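Local coordinates for protein glutathione S-transferase (Cupriavidus metallidurans, PDB 4MK3) that probably transfers glutathione to electrophilic substrates, as glutathione transferases do, and holds glutathione sulfinic acid in its pocket, at residues R100-G105 / E111-E116; L127-E132 / F191-I196; T173-A178 / R215-D220; A197-H202 / A207-I212. All coordinates share one frame; numbering follows the deposited sequence. Where two conformers were deposited one is given.

Contact 1: R100-G105 / E111-E116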
# COMPACT_ATOMS: atom_id res chain seq x y z
N ARG A 100 7.65 -12.20 -17.61
CA ARG A 100 8.16 -11.69 -16.34
C ARG A 100 7.96 -10.17 -16.22
O ARG A 100 8.45 -9.43 -17.07
CB ARG A 100 9.65 -12.00 -16.25
CG ARG A 100 10.01 -12.92 -15.13
CD ARG A 100 9.62 -12.33 -13.80
NE ARG A 100 10.18 -13.10 -12.71
CZ ARG A 100 11.37 -12.86 -12.16
NH1 ARG A 100 11.81 -13.63 -11.17
NH2 ARG A 100 12.12 -11.86 -12.59
N LEU A 101 7.28 -9.73 -15.16
CA LEU A 101 6.91 -8.32 -14.98
C LEU A 101 7.64 -7.61 -13.86
O LEU A 101 7.60 -6.38 -13.77
CB LEU A 101 5.42 -8.20 -14.73
CG LEU A 101 4.55 -8.60 -15.92
CD1 LEU A 101 3.07 -8.58 -15.52
CD2 LEU A 101 4.78 -7.72 -17.13
N ILE A 102 8.31 -8.35 -12.99
CA ILE A 102 9.11 -7.75 -11.94
C ILE A 102 10.53 -8.26 -12.12
O ILE A 102 10.78 -9.48 -12.07
CB ILE A 102 8.59 -8.08 -10.53
CG1 ILE A 102 7.10 -7.70 -10.40
CG2 ILE A 102 9.41 -7.33 -9.48
CD1 ILE A 102 6.47 -8.12 -9.08
N PRO A 103 11.49 -7.35 -12.33
CA PRO A 103 12.88 -7.76 -12.57
C PRO A 103 13.54 -8.49 -11.42
O PRO A 103 13.12 -8.33 -10.28
CB PRO A 103 13.60 -6.42 -12.80
CG PRO A 103 12.55 -5.52 -13.26
CD PRO A 103 11.32 -5.90 -12.52
N GLN A 104 14.58 -9.27 -11.74
CA GLN A 104 15.39 -9.98 -10.75
C GLN A 104 16.27 -9.08 -9.88
O GLN A 104 16.41 -9.33 -8.68
CB GLN A 104 16.32 -10.98 -11.46
CG GLN A 104 15.62 -12.06 -12.25
CD GLN A 104 14.91 -13.10 -11.40
OE1 GLN A 104 14.08 -13.85 -11.90
NE2 GLN A 104 15.23 -13.15 -10.10
N GLY A 105 16.91 -8.09 -10.47
CA GLY A 105 17.87 -7.29 -9.72
C GLY A 105 17.21 -6.46 -8.63
O GLY A 105 16.14 -5.93 -8.85
N GLU A 111 13.12 0.03 -8.49
CA GLU A 111 12.60 0.99 -9.45
C GLU A 111 11.16 0.66 -9.84
O GLU A 111 10.29 1.52 -9.83
CB GLU A 111 13.52 1.01 -10.67
CG GLU A 111 13.14 2.00 -11.75
CD GLU A 111 14.01 1.85 -13.00
OE1 GLU A 111 14.72 0.82 -13.12
OE2 GLU A 111 13.99 2.74 -13.87
N VAL A 112 10.91 -0.59 -10.17
CA VAL A 112 9.57 -1.04 -10.55
C VAL A 112 8.59 -0.93 -9.39
O VAL A 112 7.45 -0.50 -9.59
CB VAL A 112 9.62 -2.49 -11.11
CG1 VAL A 112 8.24 -3.14 -11.21
CG2 VAL A 112 10.31 -2.47 -12.46
N ARG A 113 9.00 -1.32 -8.19
CA ARG A 113 8.08 -1.26 -7.07
C ARG A 113 7.79 0.19 -6.64
O ARG A 113 6.68 0.47 -6.17
CB ARG A 113 8.62 -2.07 -5.90
CG ARG A 113 8.80 -3.57 -6.13
CD ARG A 113 7.81 -4.24 -7.06
NE ARG A 113 6.44 -4.39 -6.57
CZ ARG A 113 6.00 -5.38 -5.81
NH1 ARG A 113 6.83 -6.30 -5.35
NH2 ARG A 113 4.71 -5.43 -5.50
N CYS A 114 8.74 1.09 -6.81
CA CYS A 114 8.47 2.48 -6.51
C CYS A 114 7.49 3.09 -7.52
O CYS A 114 6.57 3.81 -7.15
CB CYS A 114 9.77 3.26 -6.42
SG CYS A 114 9.54 4.98 -5.96
N TRP A 115 7.64 2.75 -8.80
CA TRP A 115 6.66 3.13 -9.79
C TRP A 115 5.28 2.62 -9.41
O TRP A 115 4.28 3.34 -9.54
CB TRP A 115 7.02 2.57 -11.17
CG TRP A 115 7.92 3.43 -12.00
CD1 TRP A 115 9.25 3.23 -12.27
CD2 TRP A 115 7.53 4.61 -12.69
NE1 TRP A 115 9.71 4.25 -13.08
CE2 TRP A 115 8.66 5.09 -13.36
CE3 TRP A 115 6.32 5.30 -12.82
CZ2 TRP A 115 8.64 6.24 -14.15
CZ3 TRP A 115 6.29 6.44 -13.63
CH2 TRP A 115 7.44 6.90 -14.27
N GLU A 116 5.18 1.38 -8.96
CA GLU A 116 3.89 0.83 -8.56
C GLU A 116 3.32 1.60 -7.38
O GLU A 116 2.13 1.90 -7.34
CB GLU A 116 4.01 -0.65 -8.22
CG GLU A 116 2.68 -1.27 -7.76
CD GLU A 116 2.81 -2.70 -7.27
OE1 GLU A 116 3.88 -3.09 -6.75
OE2 GLU A 116 1.84 -3.48 -7.41

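Contact 2: L127-E132 / F191-I196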
# COMPACT_ATOMS: atom_id res chain seq x y z
N LEU A 127 -9.42 7.66 -5.18
CA LEU A 127 -10.49 7.00 -4.46
C LEU A 127 -11.03 7.86 -3.33
O LEU A 127 -12.22 7.97 -3.14
CB LEU A 127 -10.06 5.63 -3.93
CG LEU A 127 -10.51 4.41 -4.73
CD1 LEU A 127 -12.04 4.30 -4.85
CD2 LEU A 127 -9.86 4.45 -6.09
N LEU A 128 -10.14 8.45 -2.54
CA LEU A 128 -10.58 9.32 -1.46
C LEU A 128 -11.39 10.50 -1.97
O LEU A 128 -12.39 10.90 -1.35
CB LEU A 128 -9.41 9.79 -0.60
CG LEU A 128 -8.87 8.73 0.36
CD1 LEU A 128 -7.51 9.15 0.93
CD2 LEU A 128 -9.84 8.41 1.48
N ALA A 129 -10.98 11.06 -3.10
CA ALA A 129 -11.72 12.18 -3.66
C ALA A 129 -13.09 11.73 -4.13
O ALA A 129 -14.07 12.44 -3.95
CB ALA A 129 -10.95 12.81 -4.80
N ARG A 130 -13.18 10.53 -4.70
CA ARG A 130 -14.47 10.01 -5.13
C ARG A 130 -15.36 9.63 -3.94
O ARG A 130 -16.56 9.92 -3.92
CB ARG A 130 -14.26 8.80 -6.05
CG ARG A 130 -15.57 8.14 -6.46
CD ARG A 130 -15.38 7.20 -7.63
NE ARG A 130 -16.57 6.39 -7.87
CZ ARG A 130 -17.64 6.81 -8.56
NH1 ARG A 130 -17.67 8.03 -9.07
NH2 ARG A 130 -18.67 5.99 -8.72
N LEU A 131 -14.77 8.98 -2.94
CA LEU A 131 -15.53 8.53 -1.78
C LEU A 131 -16.07 9.70 -0.96
O LEU A 131 -17.07 9.56 -0.26
CB LEU A 131 -14.69 7.59 -0.91
CG LEU A 131 -14.33 6.25 -1.56
CD1 LEU A 131 -13.30 5.51 -0.72
CD2 LEU A 131 -15.55 5.41 -1.78
N GLU A 132 -15.44 10.87 -1.04
CA GLU A 132 -15.93 12.03 -0.33
C GLU A 132 -17.36 12.34 -0.77
O GLU A 132 -18.18 12.81 0.01
CB GLU A 132 -15.03 13.23 -0.57
CG GLU A 132 -15.36 14.40 0.35
CD GLU A 132 -14.79 14.26 1.76
OE1 GLU A 132 -14.00 13.32 2.03
OE2 GLU A 132 -15.14 15.11 2.60
N PHE A 191 -11.64 7.40 -16.75
CA PHE A 191 -12.93 6.81 -16.45
C PHE A 191 -13.71 7.62 -15.41
O PHE A 191 -14.86 7.95 -15.62
CB PHE A 191 -12.68 5.37 -15.95
CG PHE A 191 -13.92 4.62 -15.54
CD1 PHE A 191 -14.94 4.40 -16.43
CD2 PHE A 191 -14.02 4.08 -14.27
CE1 PHE A 191 -16.07 3.69 -16.04
CE2 PHE A 191 -15.14 3.37 -13.88
CZ PHE A 191 -16.16 3.19 -14.78
N ARG A 192 -13.06 7.92 -14.28
CA ARG A 192 -13.76 8.54 -13.15
C ARG A 192 -13.55 10.03 -12.95
O ARG A 192 -14.35 10.69 -12.29
CB ARG A 192 -13.37 7.86 -11.84
CG ARG A 192 -13.93 6.47 -11.65
CD ARG A 192 -15.43 6.44 -11.71
NE ARG A 192 -15.94 5.19 -11.15
CZ ARG A 192 -17.13 4.67 -11.44
NH1 ARG A 192 -17.95 5.29 -12.29
NH2 ARG A 192 -17.49 3.53 -10.88
N PHE A 193 -12.45 10.55 -13.50
CA PHE A 193 -12.08 11.96 -13.33
C PHE A 193 -11.73 12.61 -14.66
O PHE A 193 -10.62 13.13 -14.84
CB PHE A 193 -10.89 12.07 -12.36
CG PHE A 193 -11.24 11.72 -10.94
CD1 PHE A 193 -11.11 10.42 -10.48
CD2 PHE A 193 -11.71 12.69 -10.08
CE1 PHE A 193 -11.45 10.11 -9.17
CE2 PHE A 193 -12.04 12.39 -8.78
CZ PHE A 193 -11.90 11.08 -8.32
N PRO A 194 -12.67 12.60 -15.61
CA PRO A 194 -12.36 13.20 -16.91
C PRO A 194 -12.05 14.69 -16.81
O PRO A 194 -11.48 15.24 -17.76
CB PRO A 194 -13.64 12.96 -17.72
CG PRO A 194 -14.71 12.79 -16.70
CD PRO A 194 -14.05 12.09 -15.55
N ASP A 195 -12.39 15.32 -15.69
CA ASP A 195 -12.07 16.73 -15.43
C ASP A 195 -10.60 16.99 -15.11
O ASP A 195 -10.15 18.14 -15.16
CB ASP A 195 -12.91 17.25 -14.26
CG ASP A 195 -12.80 16.38 -13.02
OD1 ASP A 195 -13.10 15.16 -13.11
OD2 ASP A 195 -12.41 16.89 -11.95
N ILE A 196 -9.85 15.96 -14.74
CA ILE A 196 -8.43 16.11 -14.49
C ILE A 196 -7.70 15.93 -15.81
O ILE A 196 -7.51 14.81 -16.28
CB ILE A 196 -7.94 15.11 -13.41
CG1 ILE A 196 -8.66 15.40 -12.08
CG2 ILE A 196 -6.42 15.20 -13.24
CD1 ILE A 196 -8.33 14.43 -10.94

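Contact 3: T173-A178 / R215-D220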
# COMPACT_ATOMS: atom_id res chain seq x y z
N THR A 173 13.70 -0.17 -21.66
CA THR A 173 13.44 -1.03 -22.80
C THR A 173 12.25 -1.97 -22.62
O THR A 173 11.66 -2.38 -23.60
CB THR A 173 14.66 -1.93 -23.13
OG1 THR A 173 15.05 -2.64 -21.96
CG2 THR A 173 15.85 -1.10 -23.60
N HIS A 174 11.94 -2.37 -21.38
CA HIS A 174 10.98 -3.45 -21.17
C HIS A 174 9.77 -3.04 -20.40
O HIS A 174 9.83 -2.27 -19.47
CB HIS A 174 11.63 -4.60 -20.43
CG HIS A 174 12.50 -5.44 -21.30
ND1 HIS A 174 13.74 -5.02 -21.73
CD2 HIS A 174 12.30 -6.65 -21.88
CE1 HIS A 174 14.27 -5.94 -22.51
NE2 HIS A 174 13.42 -6.94 -22.61
N TYR A 175 8.65 -3.64 -20.81
CA TYR A 175 7.37 -3.57 -20.10
C TYR A 175 7.46 -4.33 -18.79
O TYR A 175 7.91 -5.48 -18.76
CB TYR A 175 6.33 -4.20 -21.00
CG TYR A 175 4.89 -4.27 -20.53
CD1 TYR A 175 4.05 -3.17 -20.58
CD2 TYR A 175 4.35 -5.48 -20.13
CE1 TYR A 175 2.73 -3.27 -20.22
CE2 TYR A 175 3.03 -5.58 -19.77
CZ TYR A 175 2.23 -4.47 -19.83
OH TYR A 175 0.90 -4.57 -19.51
N THR A 176 7.04 -3.67 -17.72
CA THR A 176 7.07 -4.24 -16.37
C THR A 176 5.79 -3.88 -15.63
O THR A 176 4.90 -3.17 -16.12
CB THR A 176 8.25 -3.67 -15.54
OG1 THR A 176 8.02 -2.28 -15.28
CG2 THR A 176 9.60 -3.88 -16.23
N LEU A 177 5.72 -4.37 -14.40
CA LEU A 177 4.62 -4.00 -13.52
C LEU A 177 4.49 -2.49 -13.34
O LEU A 177 3.40 -1.99 -13.07
CB LEU A 177 4.82 -4.69 -12.17
CG LEU A 177 3.78 -4.43 -11.07
CD1 LEU A 177 2.39 -4.88 -11.49
CD2 LEU A 177 4.19 -5.14 -9.78
N ALA A 178 5.59 -1.74 -13.48
CA ALA A 178 5.50 -0.30 -13.42
C ALA A 178 4.52 0.24 -14.46
O ALA A 178 3.65 1.09 -14.15
CB ALA A 178 6.88 0.33 -13.63
N ARG A 215 -2.61 -3.24 -25.74
CA ARG A 215 -2.27 -4.58 -25.27
C ARG A 215 -3.54 -5.35 -24.97
O ARG A 215 -4.50 -4.79 -24.45
CB ARG A 215 -1.39 -4.52 -24.02
CG ARG A 215 0.00 -3.91 -24.30
CD ARG A 215 0.89 -4.00 -23.08
NE ARG A 215 1.36 -5.35 -22.83
CZ ARG A 215 2.48 -5.88 -23.30
NH1 ARG A 215 3.28 -5.15 -24.10
NH2 ARG A 215 2.82 -7.12 -22.99
N GLN A 216 -3.52 -6.63 -25.29
CA GLN A 216 -4.69 -7.49 -25.10
C GLN A 216 -5.18 -7.44 -23.64
O GLN A 216 -6.40 -7.43 -23.38
CB GLN A 216 -4.35 -8.93 -25.47
CG GLN A 216 -5.61 -9.79 -25.61
CD GLN A 216 -6.46 -9.32 -26.76
OE1 GLN A 216 -5.99 -9.20 -27.89
NE2 GLN A 216 -7.73 -9.03 -26.48
N SER A 217 -4.26 -7.44 -22.70
CA SER A 217 -4.62 -7.43 -21.29
C SER A 217 -5.43 -6.19 -20.90
O SER A 217 -6.31 -6.26 -20.04
CB SER A 217 -3.36 -7.52 -20.46
OG SER A 217 -2.53 -6.40 -20.76
N PHE A 218 -5.11 -5.05 -21.48
CA PHE A 218 -5.89 -3.84 -21.26
C PHE A 218 -7.22 -3.87 -21.99
O PHE A 218 -8.26 -3.54 -21.43
CB PHE A 218 -5.06 -2.59 -21.61
CG PHE A 218 -4.16 -2.14 -20.48
CD1 PHE A 218 -2.98 -2.80 -20.21
CD2 PHE A 218 -4.54 -1.10 -19.66
CE1 PHE A 218 -2.17 -2.40 -19.15
CE2 PHE A 218 -3.74 -0.70 -18.58
CZ PHE A 218 -2.56 -1.37 -18.34
N ILE A 219 -7.20 -4.28 -23.27
CA ILE A 219 -8.42 -4.39 -24.06
C ILE A 219 -9.49 -5.23 -23.34
O ILE A 219 -10.66 -4.91 -23.36
CB ILE A 219 -8.08 -5.04 -25.42
CG1 ILE A 219 -7.28 -4.06 -26.29
CG2 ILE A 219 -9.34 -5.49 -26.14
CD1 ILE A 219 -6.65 -4.72 -27.50
N ASP A 220 -9.06 -6.33 -22.73
CA ASP A 220 -9.98 -7.25 -22.11
C ASP A 220 -10.46 -6.82 -20.72
O ASP A 220 -11.35 -7.46 -20.18
CB ASP A 220 -9.34 -8.65 -21.99
CG ASP A 220 -9.22 -9.37 -23.33
OD1 ASP A 220 -10.02 -9.07 -24.23
OD2 ASP A 220 -8.35 -10.25 -23.44

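Contact 4: A197-H202 / A207-I212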
# COMPACT_ATOMS: atom_id res chain seq x y z
N ALA A 197 -7.30 17.05 -16.42
CA ALA A 197 -6.89 17.05 -17.81
C ALA A 197 -5.43 16.67 -18.03
O ALA A 197 -4.67 17.40 -18.66
CB ALA A 197 -7.17 18.42 -18.41
N TRP A 198 -5.04 15.50 -17.53
CA TRP A 198 -3.65 15.08 -17.63
C TRP A 198 -3.17 14.95 -19.07
O TRP A 198 -2.00 15.11 -19.34
CB TRP A 198 -3.42 13.78 -16.86
CG TRP A 198 -4.13 12.56 -17.39
CD1 TRP A 198 -5.35 12.09 -17.00
CD2 TRP A 198 -3.66 11.66 -18.40
NE1 TRP A 198 -5.66 10.95 -17.70
CE2 TRP A 198 -4.64 10.66 -18.55
CE3 TRP A 198 -2.51 11.60 -19.18
CZ2 TRP A 198 -4.50 9.62 -19.46
CZ3 TRP A 198 -2.37 10.57 -20.07
CH2 TRP A 198 -3.35 9.58 -20.21
N ARG A 199 -4.08 14.64 -19.99
CA ARG A 199 -3.71 14.41 -21.39
C ARG A 199 -3.25 15.68 -22.09
O ARG A 199 -2.44 15.64 -23.01
CB ARG A 199 -4.90 13.82 -22.14
CG ARG A 199 -5.19 12.39 -21.72
CD ARG A 199 -6.47 11.87 -22.34
NE ARG A 199 -6.56 10.44 -22.08
CZ ARG A 199 -5.97 9.52 -22.83
NH1 ARG A 199 -6.05 8.22 -22.49
NH2 ARG A 199 -5.31 9.88 -23.92
N ASP A 200 -3.79 16.80 -21.66
CA ASP A 200 -3.33 18.07 -22.18
C ASP A 200 -1.93 18.39 -21.64
O ASP A 200 -1.08 18.85 -22.41
CB ASP A 200 -4.36 19.14 -21.84
CG ASP A 200 -5.68 18.91 -22.55
OD1 ASP A 200 -5.65 18.52 -23.74
OD2 ASP A 200 -6.74 19.11 -21.94
N ARG A 201 -1.69 18.08 -20.36
CA ARG A 201 -0.48 18.48 -19.62
C ARG A 201 0.77 17.69 -19.96
O ARG A 201 1.87 18.22 -19.87
CB ARG A 201 -0.67 18.29 -18.10
CG ARG A 201 -1.84 19.01 -17.47
CD ARG A 201 -1.98 18.56 -16.01
NE ARG A 201 -3.25 18.94 -15.42
CZ ARG A 201 -3.67 18.54 -14.22
NH1 ARG A 201 -2.90 17.76 -13.47
NH2 ARG A 201 -4.86 18.92 -13.76
N HIS A 202 0.61 16.40 -20.27
CA HIS A 202 1.74 15.47 -20.31
C HIS A 202 1.73 14.61 -21.57
O HIS A 202 1.27 13.47 -21.54
CB HIS A 202 1.73 14.57 -19.07
CG HIS A 202 1.65 15.32 -17.77
ND1 HIS A 202 2.64 16.18 -17.35
CD2 HIS A 202 0.72 15.29 -16.79
CE1 HIS A 202 2.31 16.68 -16.17
NE2 HIS A 202 1.14 16.16 -15.81
N ALA A 207 1.28 9.39 -25.06
CA ALA A 207 1.86 8.43 -25.99
C ALA A 207 1.96 7.05 -25.32
O ALA A 207 1.69 6.02 -25.94
CB ALA A 207 3.23 8.92 -26.46
N PHE A 208 2.37 7.05 -24.07
CA PHE A 208 2.43 5.82 -23.28
C PHE A 208 1.08 5.15 -23.22
O PHE A 208 0.97 3.95 -23.47
CB PHE A 208 2.94 6.17 -21.87
CG PHE A 208 2.73 5.08 -20.85
CD1 PHE A 208 1.56 5.01 -20.12
CD2 PHE A 208 3.73 4.17 -20.60
CE1 PHE A 208 1.38 4.03 -19.18
CE2 PHE A 208 3.53 3.15 -19.66
CZ PHE A 208 2.36 3.10 -18.96
N GLN A 209 0.04 5.92 -22.91
CA GLN A 209 -1.27 5.30 -22.70
C GLN A 209 -1.85 4.78 -24.00
O GLN A 209 -2.51 3.73 -24.03
CB GLN A 209 -2.23 6.29 -22.03
CG GLN A 209 -3.47 5.59 -21.46
CD GLN A 209 -3.17 4.72 -20.26
OE1 GLN A 209 -2.09 4.76 -19.69
NE2 GLN A 209 -4.13 3.89 -19.88
N GLU A 210 -1.61 5.49 -25.09
CA GLU A 210 -2.08 5.06 -26.40
C GLU A 210 -1.50 3.70 -26.77
O GLU A 210 -2.18 2.86 -27.37
CB GLU A 210 -1.73 6.11 -27.46
CG GLU A 210 -2.60 7.35 -27.37
CD GLU A 210 -2.40 8.28 -28.56
OE1 GLU A 210 -3.07 9.34 -28.59
OE2 GLU A 210 -1.59 7.95 -29.45
N LYS A 211 -0.26 3.48 -26.38
CA LYS A 211 0.39 2.20 -26.64
C LYS A 211 -0.12 1.10 -25.71
O LYS A 211 -0.47 0.00 -26.14
CB LYS A 211 1.90 2.37 -26.47
CG LYS A 211 2.68 1.13 -26.70
CD LYS A 211 4.17 1.46 -26.81
CE LYS A 211 4.72 2.06 -25.53
NZ LYS A 211 6.21 2.02 -25.59
N ILE A 212 -0.16 1.39 -24.42
CA ILE A 212 -0.46 0.34 -23.48
C ILE A 212 -1.90 -0.15 -23.66
O ILE A 212 -2.19 -1.34 -23.45
CB ILE A 212 -0.14 0.75 -22.03
CG1 ILE A 212 0.14 -0.50 -21.18
CG2 ILE A 212 -1.25 1.61 -21.47
CD1 ILE A 212 0.61 -0.15 -19.79

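Contact 1: R100-G105 / E111-E116
Where Pro103 meets Val112, an irregular chain runs beside helix 106-134, and the closest backbone approach is between the CA atoms of Ile102 and Val112, 6.9 Å apart. In the glutathione transferase fold this chain is the linker between the thioredoxin-like domain and the all-helical domain, and it folds back on the first helix it leads into. Gly105 closes the linker as the N-cap of that helix.

No hydrogen bond joins the two segments; the contact is mostly apolar packing. Val112 divides its two methyl groups between two neighbours. CG2 lies 3.6 Å from Pro103 CD at the rim of the pyrrolidine ring. CG1, placed anti to the backbone N (chi1 166°), faces the carbonyl of Leu101 at a longer range. The linker is also held by Asp93, whose carboxylate accepts from the backbone N atoms of Leu101 and Ile102.

Ile102 makes a different kind of contact. Its CD1 methyl sits 4.1 Å above one face of the Arg113 guanidinium, nearer the rim than the centre. Bends at chi2 and chi3 turn the arginine along its own helix toward Glu116, one turn on, which it takes side-on: OE1 lies 3° out of the guanidinium plane, and both NE and NH2 donate to it. Arg113 NE reaches Glu116 OE1 at 2.9 Å, nearly along the C-O direction. From Arg113 NH2 to the syn lone pair of Glu116 OE1 the distance is 2.8 Å, while the carboxylate's other oxygen, OE2, forms a salt bridge with Lys36 NZ.

Contact 2: L127-E132 / F191-I196
An extended side chain on Arg130, with CG opposite the backbone N (chi1 176°), reaches out from helix 106-134 to meet Arg192, whose chain is folded at chi2 (-58°) near the end of helix 177-192. The two guanidinium groups come to lie one on the other, their centres 3.6 Å apart and their planes tilted by just 11°. Arg130 NH2 stands over the middle of the Arg192 group, 3.4 Å from its CZ. On the reverse face of that group the ring of Phe191 supplies CE2, at a height of 3.3 Å, which leaves the Arg192 group between a second guanidinium and CE2 of Phe191.

Beside this pair the contact turns apolar. Phe193, the first residue to leave the helix and the start of a type I turn that ends at Ile196, turns its edge to Arg130 N, 3.9 Å from Phe193 CZ; Ala129 CB lies 4.0 Å from the same CZ. These layers join two long helices of the all-helical domain, and helix 106-134 goes on to the dimer interface, where Glu132 pairs with Arg136 of the second subunit.

With an alanine at Arg130 the guanidinium stacked on Arg192 would be missing, and Arg192 would probably be freer to turn away from Phe191.

Two like charges meet here, Arg130 NH2 to Arg192 NH2 at 3.5 Å, with both residues partly exposed. Such face-on pairing directs the N-H groups outward around the stack, an arrangement that water or nearby anions could plausibly offset.

Contact 3: T173-A178 / R215-D220
Tyr175 and Arg215 form the dense part of this contact, lying flat on each other with their side chains running in opposite directions. The arginine CZ stands 3.6 Å from the centroid of the phenol ring, 13° off its normal, which makes a face-on cation-pi contact; the two planes differ by 18°. The closest approach is Arg215 NE to Tyr175 CZ, 3.2 Å, toward the hydroxyl end of the ring. A bend at chi3 (73°) turns the guanidinium over the face of the phenol.

Polar ends gather around one outside carboxylate. Glu43, on helix 32-44 of the thioredoxin-like domain, offers OE2 to Arg215 NE in a salt bridge and to Ser217 OG in a hydrogen bond, and it also takes a weak bond with the tyrosine hydroxyl. The contact is therefore part of the interface between the two domains of the glutathione transferase fold. Next to Tyr175, Thr176 is the N-cap of helix 177-192: its OG1 accepts from Ala178 N at 3.1 Å, and Thr176 N donates to Asp179 OD2, a Thr-X-X-Asp pattern consistent with the N-capping box known at this helix in the family.

A leucine in place of Tyr175 would leave the Arg215 guanidinium without its flat aromatic support and would probably let it turn more freely beside Glu43.

The stacked pair, tight as it is, remains partly exposed to solvent, whereas the buried Ser217 and Phe218 touch Tyr175 only lightly. The Tyr175 hydroxyl oxygen meets the Phe218 ring at its edge, 3.8 Å from CE1, though Phe218 itself is packed against Val39 and Ile212.

Contact 4: A197-H202 / A207-I212
Trp198 and Gln209 meet between two consecutive helices of the all-helical domain, the short helix 198-201 and helix 203-212, with His202 both leaving the first and serving as N-cap of the second. The indole is set in the crowded position, CG lying between the backbone N and the carbonyl carbon (chi1 65°), and this swings its six-membered edge toward the partner helix. There CH2 touches Gln209 CB at 3.9 Å, close to the ring plane.

Gln209 departs from its helix with CG opposite the backbone N and then bends at chi2 (69°). Its amide plane lies 83° from that of the indole, and the NE2 group is carried off to the carbonyl of Gly183 on helix 177-192.

Arg199, extended from CG to NE, runs along the tryptophan and brings its guanidinium over Trp198 CH2, which lies 3.6 Å from the guanidinium plane, over its centre. Aliphatic carbon meets the charged end too: Gln209 CG is 3.8 Å from Arg199 NH1. That same NH1 forms a salt bridge with Asp190 OD2, and the other oxygen, OD1, takes a weak hydrogen bond from Trp198 NE1.

Overall arrangement
The four contacts run from the linker into the helical domain. Contact 1 joins contact 3 through a probable hydrogen bond, Leu101 O to Leu177 N at 2.8 Å, and contact 3 meets contact 4 where Phe218 CE1 packs 3.6 Å from Ile212 CG1. Contact 4 reaches contact 2 more lightly, Ile196 CG2 to Arg201 NH2 at 4.1 Å. Contacts 1 and 2, although both use helix 106-134, have centres about 27 Å apart on opposite sides of the chain's centre. In contact 2 the side chain of Arg192 is about 7 Å from bound glutathione sulfinic acid. In contact 1 the side chain of Arg113 is about 9 Å from bound glutathione sulfinic acid. Both contacts also touch the second subunit.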